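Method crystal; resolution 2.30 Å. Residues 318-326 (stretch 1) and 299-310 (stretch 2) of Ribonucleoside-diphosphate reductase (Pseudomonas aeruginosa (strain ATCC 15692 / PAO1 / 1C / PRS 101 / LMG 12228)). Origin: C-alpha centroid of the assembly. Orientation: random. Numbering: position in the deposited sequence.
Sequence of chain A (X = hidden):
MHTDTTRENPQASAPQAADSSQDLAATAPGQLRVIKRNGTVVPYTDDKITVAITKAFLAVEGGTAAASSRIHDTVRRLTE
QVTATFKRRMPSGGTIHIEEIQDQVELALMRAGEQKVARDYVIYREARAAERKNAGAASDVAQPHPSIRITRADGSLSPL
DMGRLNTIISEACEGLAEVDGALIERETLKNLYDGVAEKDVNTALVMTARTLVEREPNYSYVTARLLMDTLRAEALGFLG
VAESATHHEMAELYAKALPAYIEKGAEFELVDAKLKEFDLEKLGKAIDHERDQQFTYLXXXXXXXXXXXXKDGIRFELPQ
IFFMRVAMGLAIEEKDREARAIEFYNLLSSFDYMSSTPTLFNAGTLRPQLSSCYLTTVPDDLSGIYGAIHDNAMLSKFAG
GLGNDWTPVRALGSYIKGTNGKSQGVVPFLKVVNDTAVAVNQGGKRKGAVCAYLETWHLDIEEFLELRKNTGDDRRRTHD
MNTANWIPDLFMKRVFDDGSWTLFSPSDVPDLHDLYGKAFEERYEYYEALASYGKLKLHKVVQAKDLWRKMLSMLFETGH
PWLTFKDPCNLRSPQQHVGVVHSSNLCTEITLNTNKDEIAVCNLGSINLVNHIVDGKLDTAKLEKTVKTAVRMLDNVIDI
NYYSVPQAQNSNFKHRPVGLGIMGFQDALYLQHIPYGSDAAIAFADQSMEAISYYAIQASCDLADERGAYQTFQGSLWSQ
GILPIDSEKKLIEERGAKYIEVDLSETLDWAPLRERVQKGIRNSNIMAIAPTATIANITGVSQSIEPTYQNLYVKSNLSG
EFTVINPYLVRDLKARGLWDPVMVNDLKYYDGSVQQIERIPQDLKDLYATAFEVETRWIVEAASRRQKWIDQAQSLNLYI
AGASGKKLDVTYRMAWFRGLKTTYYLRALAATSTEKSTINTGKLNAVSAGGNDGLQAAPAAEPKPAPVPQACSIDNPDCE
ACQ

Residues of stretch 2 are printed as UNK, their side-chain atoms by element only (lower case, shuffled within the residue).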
# COMPACT_ATOMS: atom_id res chain seq x y z
N LEU A 318 14.22 25.98 -52.76
CA LEU A 318 12.87 25.47 -52.96
C LEU A 318 12.85 23.95 -52.93
O LEU A 318 13.88 23.30 -53.14
CB LEU A 318 12.32 25.98 -54.29
CG LEU A 318 11.86 27.44 -54.27
CD1 LEU A 318 11.62 27.97 -55.67
CD2 LEU A 318 10.59 27.58 -53.43
N PRO A 319 11.69 23.34 -52.67
CA PRO A 319 11.67 21.90 -52.38
C PRO A 319 12.28 21.03 -53.48
O PRO A 319 13.09 20.15 -53.17
CB PRO A 319 10.17 21.61 -52.19
CG PRO A 319 9.59 22.91 -51.77
CD PRO A 319 10.35 23.95 -52.55
N GLN A 320 11.91 21.24 -54.74
CA GLN A 320 12.46 20.41 -55.80
C GLN A 320 13.94 20.67 -56.01
O GLN A 320 14.68 19.77 -56.43
CB GLN A 320 11.69 20.62 -57.11
CG GLN A 320 10.22 20.27 -57.02
CD GLN A 320 9.98 18.87 -56.48
OE1 GLN A 320 10.45 17.88 -57.05
NE2 GLN A 320 9.27 18.78 -55.36
N ILE A 321 14.40 21.90 -55.73
CA ILE A 321 15.82 22.18 -55.81
C ILE A 321 16.55 21.55 -54.62
O ILE A 321 17.70 21.12 -54.75
CB ILE A 321 16.05 23.71 -55.89
CG1 ILE A 321 15.73 24.19 -57.31
CG2 ILE A 321 17.47 24.09 -55.48
CD1 ILE A 321 15.80 25.70 -57.49
N PHE A 322 15.89 21.47 -53.47
CA PHE A 322 16.45 20.73 -52.34
C PHE A 322 16.72 19.29 -52.72
O PHE A 322 17.83 18.78 -52.53
CB PHE A 322 15.50 20.81 -51.14
CG PHE A 322 15.80 19.81 -50.06
CD1 PHE A 322 16.86 19.99 -49.19
CD2 PHE A 322 15.01 18.68 -49.91
CE1 PHE A 322 17.14 19.07 -48.20
CE2 PHE A 322 15.28 17.75 -48.92
CZ PHE A 322 16.34 17.95 -48.06
N PHE A 323 15.71 18.61 -53.28
CA PHE A 323 15.91 17.22 -53.69
C PHE A 323 16.98 17.11 -54.77
O PHE A 323 17.72 16.12 -54.80
CB PHE A 323 14.59 16.62 -54.19
CG PHE A 323 13.59 16.35 -53.10
CD1 PHE A 323 13.98 15.74 -51.92
CD2 PHE A 323 12.26 16.70 -53.26
CE1 PHE A 323 13.07 15.49 -50.92
CE2 PHE A 323 11.34 16.45 -52.26
CZ PHE A 323 11.75 15.84 -51.08
N MET A 324 17.08 18.11 -55.64
CA MET A 324 18.10 18.07 -56.68
C MET A 324 19.49 18.28 -56.10
O MET A 324 20.46 17.68 -56.58
CB MET A 324 17.79 19.12 -57.75
CG MET A 324 18.75 19.15 -58.93
SD MET A 324 18.81 17.59 -59.84
CE MET A 324 17.24 17.63 -60.70
N ARG A 325 19.61 19.12 -55.06
CA ARG A 325 20.91 19.29 -54.41
C ARG A 325 21.38 17.98 -53.80
O ARG A 325 22.55 17.61 -53.92
CB ARG A 325 20.85 20.36 -53.32
CG ARG A 325 21.92 20.14 -52.24
CD ARG A 325 22.06 21.29 -51.28
NE ARG A 325 20.94 21.40 -50.35
CZ ARG A 325 20.82 20.70 -49.22
NH1 ARG A 325 21.73 19.80 -48.87
NH2 ARG A 325 19.77 20.90 -48.44
N VAL A 326 20.49 17.28 -53.09
CA VAL A 326 20.88 16.03 -52.45
C VAL A 326 21.28 15.02 -53.52
O VAL A 326 22.30 14.32 -53.38
CB VAL A 326 19.73 15.49 -51.58
CG1 VAL A 326 20.14 14.21 -50.87
CG2 VAL A 326 19.30 16.54 -50.56
N UNK A 299 5.01 17.70 -43.64
CA UNK A 299 6.22 17.39 -44.38
C UNK A 299 6.94 18.63 -44.87
O UNK A 299 8.17 18.72 -44.79
N UNK A 300 6.19 19.61 -45.38
CA UNK A 300 6.80 20.83 -45.88
C UNK A 300 7.35 21.68 -44.75
O UNK A 300 8.46 22.22 -44.84
c UNK A 300 5.79 21.63 -46.71
c UNK A 300 5.21 23.65 -48.11
c UNK A 300 6.34 22.87 -47.43
c UNK A 300 7.38 22.47 -48.45
N UNK A 301 6.57 21.83 -43.67
CA UNK A 301 7.07 22.50 -42.47
C UNK A 301 8.41 21.91 -42.03
O UNK A 301 9.34 22.65 -41.70
c UNK A 301 6.05 22.38 -41.34
c UNK A 301 5.59 24.74 -40.57
o UNK A 301 6.27 25.58 -41.15
c UNK A 301 5.04 23.52 -41.29
n UNK A 301 5.28 24.84 -39.27
N UNK A 302 8.51 20.58 -42.02
CA UNK A 302 9.73 19.93 -41.56
C UNK A 302 10.93 20.35 -42.39
O UNK A 302 11.97 20.75 -41.86
o UNK A 302 8.49 18.02 -40.73
c UNK A 302 9.56 18.41 -41.59
c UNK A 302 10.85 17.71 -41.15
N UNK A 303 10.81 20.24 -43.72
CA UNK A 303 11.91 20.63 -44.60
C UNK A 303 12.23 22.11 -44.46
O UNK A 303 13.39 22.50 -44.30
c UNK A 303 12.80 18.08 -46.10
c UNK A 303 11.47 18.78 -46.36
c UNK A 303 11.57 20.28 -46.05
c UNK A 303 11.04 18.56 -47.80
N UNK A 304 11.20 22.96 -44.51
CA UNK A 304 11.42 24.40 -44.48
C UNK A 304 12.08 24.83 -43.18
O UNK A 304 12.97 25.69 -43.19
c UNK A 304 10.11 25.14 -44.68
c UNK A 304 10.52 27.41 -45.71
c UNK A 304 10.24 28.67 -43.28
o UNK A 304 10.65 30.78 -44.32
c UNK A 304 10.25 26.65 -44.59
c UNK A 304 10.66 28.78 -45.63
c UNK A 304 10.11 27.30 -43.37
c UNK A 304 10.51 29.41 -44.41
N UNK A 305 11.65 24.26 -42.06
CA UNK A 305 12.14 24.73 -40.77
C UNK A 305 13.61 24.37 -40.57
O UNK A 305 14.38 25.17 -40.02
c UNK A 305 9.89 24.71 -39.61
o UNK A 305 9.64 25.73 -40.27
c UNK A 305 11.30 24.15 -39.63
o UNK A 305 9.03 24.12 -38.91
N UNK A 306 14.02 23.18 -41.01
CA UNK A 306 15.31 22.63 -40.60
C UNK A 306 16.22 22.16 -41.72
O UNK A 306 17.42 22.04 -41.49
c UNK A 306 14.51 21.89 -38.28
n UNK A 306 12.12 17.85 -37.47
c UNK A 306 12.98 18.74 -36.97
c UNK A 306 14.40 20.74 -37.30
n UNK A 306 13.38 18.63 -35.71
c UNK A 306 15.11 21.47 -39.62
n UNK A 306 13.45 19.72 -37.75
N UNK A 307 15.70 21.89 -42.93
CA UNK A 307 16.53 21.29 -43.97
C UNK A 307 16.84 22.22 -45.14
O UNK A 307 17.92 22.09 -45.72
c UNK A 307 17.11 16.90 -42.73
c UNK A 307 17.01 17.96 -43.62
o UNK A 307 16.27 15.69 -40.87
c UNK A 307 16.16 16.74 -41.75
c UNK A 307 15.10 17.63 -41.65
c UNK A 307 15.95 18.86 -43.54
c UNK A 307 15.85 20.02 -44.51
c UNK A 307 15.01 18.68 -42.54
N UNK A 308 15.96 23.14 -45.50
CA UNK A 308 16.23 24.03 -46.62
C UNK A 308 17.37 24.99 -46.29
O UNK A 308 17.43 25.56 -45.20
c UNK A 308 12.60 24.50 -47.75
c UNK A 308 13.17 22.01 -48.76
c UNK A 308 13.89 24.01 -47.65
c UNK A 308 11.60 23.76 -48.35
c UNK A 308 14.16 22.75 -48.17
c UNK A 308 14.98 24.83 -47.00
c UNK A 308 11.88 22.51 -48.85
N UNK A 309 18.28 25.16 -47.25
CA UNK A 309 19.40 26.08 -47.08
C UNK A 309 18.87 27.51 -47.00
O UNK A 309 17.89 27.88 -47.66
c UNK A 309 21.54 26.95 -48.09
c UNK A 309 20.42 25.92 -48.22
c UNK A 309 21.00 24.50 -48.23
c UNK A 309 21.80 24.15 -47.01
N UNK A 310 19.55 28.33 -46.20
CA UNK A 310 19.07 29.68 -45.90
C UNK A 310 20.25 30.59 -45.62
O UNK A 310 21.36 30.14 -45.33
c UNK A 310 18.13 29.66 -44.69
c UNK A 310 18.63 27.66 -43.11
c UNK A 310 18.70 28.96 -43.50
c UNK A 310 19.84 28.74 -41.63
n UNK A 310 19.46 29.61 -42.55
n UNK A 310 19.35 27.55 -41.94

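Position 299 has no side-chain atoms at all, so it is Gly299; it lies within the helix, out of reach of stretch 1. Position 300 carries four carbons forked at the second, the mark of leucine. One branch tip of Leu300, CD1, comes 4.0 Å from CG of Pro319, an apolar contact suited to a buried site.

At 301 three carbons end in one oxygen and one nitrogen, which gives Gln301, partly exposed and out of reach of stretch 1. Position 302 has one carbon bearing an oxygen and a carbon: Thr302, whose hydroxyl is hydrogen-bonded to a residue adjoining the stretches. Position 303 again shows four carbons forked at the second, and its CA-to-CB bond points toward stretch 1. This is Leu303. Its CD2 lies 3.8 Å from CE2 of Phe322, and its CD1 lies 4.3 Å from CZ of Phe323, so the fork lets one side chain meet two rings.

Position 304 has one carbon and a six-carbon ring bearing oxygen; Tyr304 stays clear of stretch 1, its hydroxyl hydrogen-bonded elsewhere in the structure. Two carbons, the second with two oxygens, make 305 Asp305, and three carbons, a nitrogen and a carbon with two more nitrogens make 306 Arg306. Both are charged types that suit their more open surroundings.

Position 307 is another six-carbon ring with an oxygen, Tyr307. Its CB is 4.0 Å from CE1 of Phe322, while the end of the side chain leads away and the hydroxyl is hydrogen-bonded elsewhere. At 308 the six-carbon ring lacks oxygen, as in phenylalanine. The CA-to-CB bond of Phe308 points away, yet its ring comes back: CZ is 3.7 Å from CG of Pro319, and CE1 is 3.5 Å from CB of Phe322. A purely hydrocarbon ring fits these apolar neighbours.

Position 309 has four carbons forked at the first, one arm two carbons long: Ile309. Its CG1 lies over one face of the Arg325 guanidinium, 3.8 Å from NE. Position 310, one carbon and a five-membered ring with two nitrogens, is His310, exposed and without contact.

The contact works through packing, burying 371 Å² without a clear hydrogen bond across it. Phe322 is central: the edge of Phe308 meets its face in an offset edge-to-face pair, with centroids 5.5 Å apart and planes at 61°. The pi-type turn at 303-307, where the amides of Tyr307 and Phe308 both bond to Leu303 O, leads directly into this pairing.

Stretch 2 (299-310) GLQTLYDRYFIH
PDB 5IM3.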